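Local structure of eukaryotic initiation factor 4F subunit p150 (Saccharomyces cerevisiae, 2VSO) at residues Tyr184-Phe195 and Leu220-Asp231. The protein serves, through domains including this middle eIF4A-binding one, in the eIF4F complex that engages the mRNA cap and starts assembly of the translation apparatus. Residues are numbered along the deposited sequence; the frame is centred on the assembly and turned at random.
Sequences YRLNLLTGKMMF and LLNTVGEQFETD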
ATOM      1  N   TYR C 184      -6.763 -23.463  -5.371  1.00 44.20           N
ATOM      2  CA  TYR C 184      -6.653 -24.702  -4.628  1.00 53.01           C
ATOM      3  C   TYR C 184      -7.509 -24.636  -3.372  1.00 50.02           C
ATOM      4  O   TYR C 184      -8.203 -25.588  -3.038  1.00 49.70           O
ATOM      5  CB  TYR C 184      -5.182 -24.959  -4.271  1.00 51.83           C
ATOM      6  CG  TYR C 184      -4.945 -26.130  -3.338  1.00 48.58           C
ATOM      7  CD1 TYR C 184      -4.573 -25.918  -2.006  1.00 53.96           C
ATOM      8  CD2 TYR C 184      -5.084 -27.445  -3.781  1.00 44.64           C
ATOM      9  CE1 TYR C 184      -4.346 -26.985  -1.130  1.00 43.26           C
ATOM     10  CE2 TYR C 184      -4.862 -28.520  -2.915  1.00 55.57           C
ATOM     11  CZ  TYR C 184      -4.501 -28.280  -1.587  1.00 52.77           C
ATOM     12  OH  TYR C 184      -4.278 -29.325  -0.729  1.00 41.78           O
ATOM     13  N   ARG C 185      -7.469 -23.492  -2.697  1.00 42.58           N
ATOM     14  CA  ARG C 185      -8.166 -23.322  -1.431  1.00 48.04           C
ATOM     15  C   ARG C 185      -9.689 -23.388  -1.554  1.00 56.42           C
ATOM     16  O   ARG C 185     -10.378 -23.771  -0.613  1.00 68.06           O
ATOM     17  CB  ARG C 185      -7.754 -22.010  -0.788  1.00 41.02           C
ATOM     18  CG  ARG C 185      -8.145 -21.906   0.660  1.00 60.99           C
ATOM     19  CD  ARG C 185      -8.883 -20.627   0.926  1.00 50.88           C
ATOM     20  NE  ARG C 185      -8.023 -19.540   1.357  1.00 60.40           N
ATOM     21  CZ  ARG C 185      -8.397 -18.263   1.358  1.00 75.90           C
ATOM     22  NH1 ARG C 185      -9.609 -17.923   0.929  1.00 78.17           N
ATOM     23  NH2 ARG C 185      -7.560 -17.322   1.779  1.00 64.22           N
ATOM     24  N   LEU C 186     -10.214 -22.998  -2.709  1.00 60.31           N
ATOM     25  CA  LEU C 186     -11.642 -23.120  -2.981  1.00 51.38           C
ATOM     26  C   LEU C 186     -11.959 -24.458  -3.641  1.00 55.99           C
ATOM     27  O   LEU C 186     -13.079 -24.678  -4.078  1.00 66.90           O
ATOM     28  CB  LEU C 186     -12.118 -21.999  -3.896  1.00 33.83           C
ATOM     29  CG  LEU C 186     -11.909 -20.539  -3.507  1.00 41.72           C
ATOM     30  CD1 LEU C 186     -12.191 -19.671  -4.708  1.00 52.03           C
ATOM     31  CD2 LEU C 186     -12.803 -20.141  -2.363  1.00 40.07           C
ATOM     32  N   ASN C 187     -10.965 -25.340  -3.720  1.00 48.23           N
ATOM     33  CA  ASN C 187     -11.134 -26.651  -4.341  1.00 60.24           C
ATOM     34  C   ASN C 187     -11.495 -26.542  -5.830  1.00 72.55           C
ATOM     35  O   ASN C 187     -12.314 -27.308  -6.352  1.00 59.11           O
ATOM     36  CB  ASN C 187     -12.163 -27.492  -3.574  1.00 61.49           C
ATOM     37  CG  ASN C 187     -11.814 -27.635  -2.101  1.00 75.27           C
ATOM     38  OD1 ASN C 187     -10.727 -28.093  -1.754  1.00 69.08           O
ATOM     39  ND2 ASN C 187     -12.740 -27.244  -1.226  1.00 70.92           N
ATOM     40  N   LEU C 188     -10.881 -25.567  -6.494  1.00 56.66           N
ATOM     41  CA  LEU C 188     -10.987 -25.408  -7.931  1.00 47.77           C
ATOM     42  C   LEU C 188      -9.751 -25.988  -8.637  1.00 60.31           C
ATOM     43  O   LEU C 188      -9.606 -25.889  -9.858  1.00 73.04           O
ATOM     44  CB  LEU C 188     -11.163 -23.939  -8.301  1.00 40.22           C
ATOM     45  CG  LEU C 188     -12.316 -23.176  -7.655  1.00 50.30           C
ATOM     46  CD1 LEU C 188     -12.459 -21.769  -8.247  1.00 49.88           C
ATOM     47  CD2 LEU C 188     -13.595 -23.941  -7.824  1.00 49.55           C
ATOM     48  N   LEU C 189      -8.873 -26.605  -7.855  1.00 56.59           N
ATOM     49  CA  LEU C 189      -7.704 -27.306  -8.375  1.00 41.20           C
ATOM     50  C   LEU C 189      -7.377 -28.476  -7.459  1.00 58.51           C
ATOM     51  O   LEU C 189      -7.667 -28.441  -6.261  1.00 59.45           O
ATOM     52  CB  LEU C 189      -6.479 -26.391  -8.466  1.00 35.02           C
ATOM     53  CG  LEU C 189      -6.370 -25.265  -9.495  1.00 47.55           C
ATOM     54  CD1 LEU C 189      -5.139 -24.410  -9.228  1.00 43.55           C
ATOM     55  CD2 LEU C 189      -6.306 -25.826 -10.887  1.00 33.91           C
ATOM     56  N   THR C 190      -6.761 -29.505  -8.030  1.00 67.45           N
ATOM     57  CA  THR C 190      -6.351 -30.676  -7.273  1.00 82.17           C
ATOM     58  C   THR C 190      -4.944 -30.458  -6.738  1.00 83.44           C
ATOM     59  O   THR C 190      -4.279 -29.484  -7.097  1.00 73.33           O
ATOM     60  CB  THR C 190      -6.378 -31.964  -8.136  1.00 85.46           C
ATOM     61  OG1 THR C 190      -5.370 -31.892  -9.155  1.00 84.11           O
ATOM     62  CG2 THR C 190      -7.740 -32.146  -8.785  1.00 89.53           C
ATOM     63  N   GLY C 191      -4.492 -31.373  -5.885  1.00 85.51           N
ATOM     64  CA  GLY C 191      -3.170 -31.288  -5.299  1.00 82.59           C
ATOM     65  C   GLY C 191      -2.049 -31.403  -6.313  1.00 90.70           C
ATOM     66  O   GLY C 191      -0.968 -30.865  -6.095  1.00 91.87           O
ATOM     67  N   LYS C 192      -2.294 -32.100  -7.422  1.00 95.49           N
ATOM     68  CA  LYS C 192      -1.231 -32.368  -8.388  1.00 92.40           C
ATOM     69  C   LYS C 192      -0.597 -31.076  -8.883  1.00 81.84           C
ATOM     70  O   LYS C 192       0.600 -31.035  -9.164  1.00 89.35           O
ATOM     71  CB  LYS C 192      -1.734 -33.215  -9.566  1.00107.35           C
ATOM     72  CG  LYS C 192      -2.345 -32.427 -10.724  1.00122.68           C
ATOM     73  CD  LYS C 192      -2.565 -33.319 -11.948  1.00122.19           C
ATOM     74  CE  LYS C 192      -3.279 -32.579 -13.077  1.00116.15           C
ATOM     75  NZ  LYS C 192      -3.454 -33.435 -14.289  1.00111.57           N
ATOM     76  N   MET C 193      -1.396 -30.019  -8.974  1.00 70.37           N
ATOM     77  CA  MET C 193      -0.887 -28.729  -9.431  1.00 63.06           C
ATOM     78  C   MET C 193      -0.229 -27.949  -8.283  1.00 72.55           C
ATOM     79  O   MET C 193       0.644 -27.107  -8.507  1.00 54.46           O
ATOM     80  CB  MET C 193      -1.997 -27.908 -10.088  1.00 48.93           C
ATOM     81  CG  MET C 193      -1.522 -26.580 -10.657  1.00 69.02           C
ATOM     82  SD  MET C 193      -0.662 -26.667 -12.247  1.00 63.66           S
ATOM     83  CE  MET C 193      -2.030 -27.108 -13.319  1.00410.44           C
ATOM     84  N   MET C 194      -0.653 -28.242  -7.056  1.00 67.50           N
ATOM     85  CA  MET C 194      -0.053 -27.659  -5.865  1.00 55.40           C
ATOM     86  C   MET C 194       1.306 -28.317  -5.575  1.00 59.67           C
ATOM     87  O   MET C 194       2.199 -27.695  -5.001  1.00 50.36           O
ATOM     88  CB  MET C 194      -1.001 -27.833  -4.683  1.00 51.73           C
ATOM     89  CG  MET C 194      -0.764 -26.895  -3.524  1.00 56.19           C
ATOM     90  SD  MET C 194      -1.126 -25.180  -3.901  1.00 54.20           S
ATOM     91  CE  MET C 194       0.490 -24.621  -4.401  1.00 64.53           C
ATOM     92  N   PHE C 195       1.468 -29.574  -5.986  1.00 54.69           N
ATOM     93  CA  PHE C 195       2.751 -30.254  -5.836  1.00 46.67           C
ATOM     94  C   PHE C 195       3.733 -29.651  -6.812  1.00 55.35           C
ATOM     95  O   PHE C 195       4.910 -29.480  -6.507  1.00 65.86           O
ATOM     96  CB  PHE C 195       2.634 -31.762  -6.107  1.00 38.10           C
ATOM     97  CG  PHE C 195       2.186 -32.570  -4.921  1.00 54.00           C
ATOM     98  CD1 PHE C 195       0.846 -32.652  -4.584  1.00 63.52           C
ATOM     99  CD2 PHE C 195       3.106 -33.259  -4.146  1.00 75.98           C
ATOM    100  CE1 PHE C 195       0.434 -33.396  -3.489  1.00 65.11           C
ATOM    101  CE2 PHE C 195       2.698 -34.006  -3.046  1.00 69.07           C
ATOM    102  CZ  PHE C 195       1.362 -34.075  -2.721  1.00 63.96           C
ATOM    103  N   LEU C 220       2.003 -18.531   0.586  1.00 29.80           N
ATOM    104  CA  LEU C 220       1.363 -19.746   0.100  1.00 24.86           C
ATOM    105  C   LEU C 220       1.112 -20.746   1.228  1.00 41.69           C
ATOM    106  O   LEU C 220       0.009 -21.240   1.406  1.00 44.18           O
ATOM    107  CB  LEU C 220       2.210 -20.377  -0.995  1.00 31.65           C
ATOM    108  CG  LEU C 220       1.598 -21.573  -1.734  1.00 44.84           C
ATOM    109  CD1 LEU C 220       0.307 -21.193  -2.466  1.00 26.47           C
ATOM    110  CD2 LEU C 220       2.611 -22.121  -2.697  1.00 38.93           C
ATOM    111  N   LEU C 221       2.140 -21.027   2.010  1.00 42.09           N
ATOM    112  CA  LEU C 221       1.976 -21.867   3.182  1.00 46.55           C
ATOM    113  C   LEU C 221       0.944 -21.328   4.186  1.00 53.54           C
ATOM    114  O   LEU C 221       0.268 -22.095   4.871  1.00 51.58           O
ATOM    115  CB  LEU C 221       3.318 -22.066   3.862  1.00 39.81           C
ATOM    116  CG  LEU C 221       4.253 -22.962   3.078  1.00 37.79           C
ATOM    117  CD1 LEU C 221       5.675 -22.744   3.541  1.00 38.62           C
ATOM    118  CD2 LEU C 221       3.823 -24.400   3.246  1.00 44.33           C
ATOM    119  N   ASN C 222       0.821 -20.012   4.293  1.00 31.47           N
ATOM    120  CA  ASN C 222      -0.203 -19.472   5.171  1.00 46.82           C
ATOM    121  C   ASN C 222      -1.600 -19.657   4.602  1.00 50.66           C
ATOM    122  O   ASN C 222      -2.545 -19.933   5.331  1.00 54.12           O
ATOM    123  CB  ASN C 222       0.072 -18.008   5.525  1.00 53.65           C
ATOM    124  CG  ASN C 222       1.015 -17.866   6.705  1.00 57.59           C
ATOM    125  OD1 ASN C 222       0.748 -18.376   7.795  1.00 65.77           O
ATOM    126  ND2 ASN C 222       2.125 -17.177   6.493  1.00 51.36           N
ATOM    127  N   THR C 223      -1.716 -19.524   3.287  1.00 62.85           N
ATOM    128  CA  THR C 223      -2.986 -19.696   2.603  1.00 50.30           C
ATOM    129  C   THR C 223      -3.455 -21.155   2.526  1.00 48.53           C
ATOM    130  O   THR C 223      -4.633 -21.441   2.694  1.00 55.75           O
ATOM    131  CB  THR C 223      -2.922 -19.115   1.176  1.00 41.65           C
ATOM    132  OG1 THR C 223      -2.694 -17.707   1.252  1.00 53.09           O
ATOM    133  CG2 THR C 223      -4.233 -19.365   0.411  1.00 43.50           C
ATOM    134  N   VAL C 224      -2.525 -22.077   2.319  1.00 44.42           N
ATOM    135  CA  VAL C 224      -2.860 -23.397   1.803  1.00 46.06           C
ATOM    136  C   VAL C 224      -2.146 -24.529   2.538  1.00 55.98           C
ATOM    137  O   VAL C 224      -2.420 -25.702   2.298  1.00 58.28           O
ATOM    138  CB  VAL C 224      -2.485 -23.368   0.291  1.00 39.11           C
ATOM    139  CG1 VAL C 224      -1.589 -24.494  -0.180  1.00 27.25           C
ATOM    140  CG2 VAL C 224      -3.624 -22.935  -0.598  1.00 39.35           C
ATOM    141  N   GLY C 225      -1.237 -24.168   3.440  1.00 59.12           N
ATOM    142  CA  GLY C 225      -0.405 -25.134   4.145  1.00 36.84           C
ATOM    143  C   GLY C 225      -1.157 -26.185   4.951  1.00 41.96           C
ATOM    144  O   GLY C 225      -0.833 -27.362   4.883  1.00 35.00           O
ATOM    145  N   GLU C 226      -2.153 -25.765   5.727  1.00 41.76           N
ATOM    146  CA  GLU C 226      -2.951 -26.707   6.499  1.00 44.84           C
ATOM    147  C   GLU C 226      -3.677 -27.693   5.599  1.00 49.65           C
ATOM    148  O   GLU C 226      -3.541 -28.894   5.759  1.00 55.16           O
ATOM    149  CB  GLU C 226      -3.965 -25.990   7.392  1.00 37.18           C
ATOM    150  CG  GLU C 226      -4.693 -26.959   8.328  1.00 41.99           C
ATOM    151  CD  GLU C 226      -5.590 -26.274   9.356  1.00 64.74           C
ATOM    152  OE1 GLU C 226      -5.614 -25.025   9.416  1.00 62.66           O
ATOM    153  OE2 GLU C 226      -6.277 -26.993  10.113  1.00 71.08           O
ATOM    154  N   GLN C 227      -4.455 -27.167   4.657  1.00 55.82           N
ATOM    155  CA  GLN C 227      -5.224 -27.980   3.729  1.00 45.45           C
ATOM    156  C   GLN C 227      -4.354 -28.971   2.956  1.00 46.97           C
ATOM    157  O   GLN C 227      -4.713 -30.135   2.808  1.00 66.35           O
ATOM    158  CB  GLN C 227      -5.992 -27.079   2.773  1.00 49.44           C
ATOM    159  CG  GLN C 227      -6.483 -27.757   1.535  1.00 50.65           C
ATOM    160  CD  GLN C 227      -7.171 -26.800   0.598  1.00 64.86           C
ATOM    161  OE1 GLN C 227      -7.166 -25.586   0.812  1.00 62.18           O
ATOM    162  NE2 GLN C 227      -7.767 -27.340  -0.456  1.00 65.74           N
ATOM    163  N   PHE C 228      -3.199 -28.502   2.496  1.00 56.39           N
ATOM    164  CA  PHE C 228      -2.250 -29.330   1.751  1.00 51.42           C
ATOM    165  C   PHE C 228      -1.675 -30.464   2.574  1.00 60.69           C
ATOM    166  O   PHE C 228      -1.184 -31.448   2.029  1.00 54.28           O
ATOM    167  CB  PHE C 228      -1.098 -28.477   1.231  1.00 46.32           C
ATOM    168  CG  PHE C 228      -0.209 -29.191   0.261  1.00 50.77           C
ATOM    169  CD1 PHE C 228      -0.704 -29.627  -0.965  1.00 64.16           C
ATOM    170  CD2 PHE C 228       1.119 -29.415   0.561  1.00 51.07           C
ATOM    171  CE1 PHE C 228       0.114 -30.282  -1.870  1.00 62.06           C
ATOM    172  CE2 PHE C 228       1.951 -30.071  -0.338  1.00 69.88           C
ATOM    173  CZ  PHE C 228       1.449 -30.506  -1.555  1.00 66.64           C
ATOM    174  N   GLU C 229      -1.715 -30.307   3.889  1.00 80.27           N
ATOM    175  CA  GLU C 229      -1.162 -31.298   4.794  1.00 84.59           C
ATOM    176  C   GLU C 229      -1.600 -32.689   4.368  1.00 86.48           C
ATOM    177  O   GLU C 229      -0.802 -33.623   4.331  1.00 95.32           O
ATOM    178  CB  GLU C 229      -1.624 -31.022   6.221  1.00 87.61           C
ATOM    179  CG  GLU C 229      -0.676 -31.537   7.270  1.00 91.51           C
ATOM    180  CD  GLU C 229       0.671 -30.878   7.174  1.00 84.12           C
ATOM    181  OE1 GLU C 229       0.729 -29.653   7.363  1.00 70.65           O
ATOM    182  OE2 GLU C 229       1.666 -31.578   6.909  1.00103.26           O
ATOM    183  N   THR C 230      -2.874 -32.808   4.024  1.00 77.23           N
ATOM    184  CA  THR C 230      -3.464 -34.092   3.696  1.00 89.00           C
ATOM    185  C   THR C 230      -3.950 -34.138   2.250  1.00 94.26           C
ATOM    186  O   THR C 230      -5.093 -33.792   1.969  1.00116.26           O
ATOM    187  CB  THR C 230      -4.648 -34.362   4.619  1.00 87.73           C
ATOM    188  OG1 THR C 230      -5.578 -33.278   4.516  1.00 77.59           O
ATOM    189  CG2 THR C 230      -4.175 -34.462   6.054  1.00 82.08           C
ATOM    190  N   ASP C 231      -3.087 -34.572   1.338  1.00 56.05           N
ATOM    191  CA  ASP C 231      -3.429 -34.567  -0.078  1.00 80.08           C
ATOM    192  C   ASP C 231      -2.398 -35.363  -0.873  1.00 98.12           C
ATOM    193  O   ASP C 231      -1.197 -35.160  -0.720  1.00101.72           O
ATOM    194  CB  ASP C 231      -3.552 -33.126  -0.603  1.00 76.44           C
ATOM    195  CG  ASP C 231      -4.365 -33.032  -1.895  1.00 85.05           C
ATOM    196  OD1 ASP C 231      -4.769 -34.082  -2.425  1.00106.39           O
ATOM    197  OD2 ASP C 231      -4.606 -31.912  -2.386  1.00 84.00           O
TER
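The Y184 ring is sandwiched between the side-chain amide of Q227 and M194: the amide stacks on one face, its plane 18° from the ring's and NE2 offset toward the rim, while M194 CG sits over the centre of the opposite face. At the ring edge, in plane, lie V224 CG2 and the carboxylate of D231, which is nearly coplanar with the phenol. Y184 OH donates to D231 OD2 over 3.1 Å, on the anti lone pair of that oxygen. The amide is also tethered, since Q227 NE2 donates to Y184 O at 3.2 Å. That donor stands above the carbonyl plane, and N187 N reaches the same oxygen from the other face, within the Schellman motif that ends helix 163-185. With CG anti to the backbone N (chi1 172°), Y184 carries its hydroxyl across to D231; a leucine here would probably leave D231 OD2 without its phenolic donor and the Q227 amide without a flat surface to stack on.

F228 directs its edge at the face of F195, the centroids 4.8 Å apart and the planes at 61°, with F228 CZ above the centre of the F195 ring; D231 O lies in plane at the F195 edge, 3.4 Å from F195 CZ. M194, bent at chi2 and chi3, runs past F228 and V224 to meet L220 tip to tip, M194 CE to L220 CD2 3.7 Å. F198 and L245 also touch F228, tying the cluster to helices 191-206 and 242-257.

The strongly crossed axes of 191-195 and 220-228 approach to 12.1 Å. The last residues of helix 163-185 and the first turn of helix 191-206 pack against the C-terminal part of helix 211-228 and D231 beyond it, as expected of successive helices in the HEAT-like MIF4G domain.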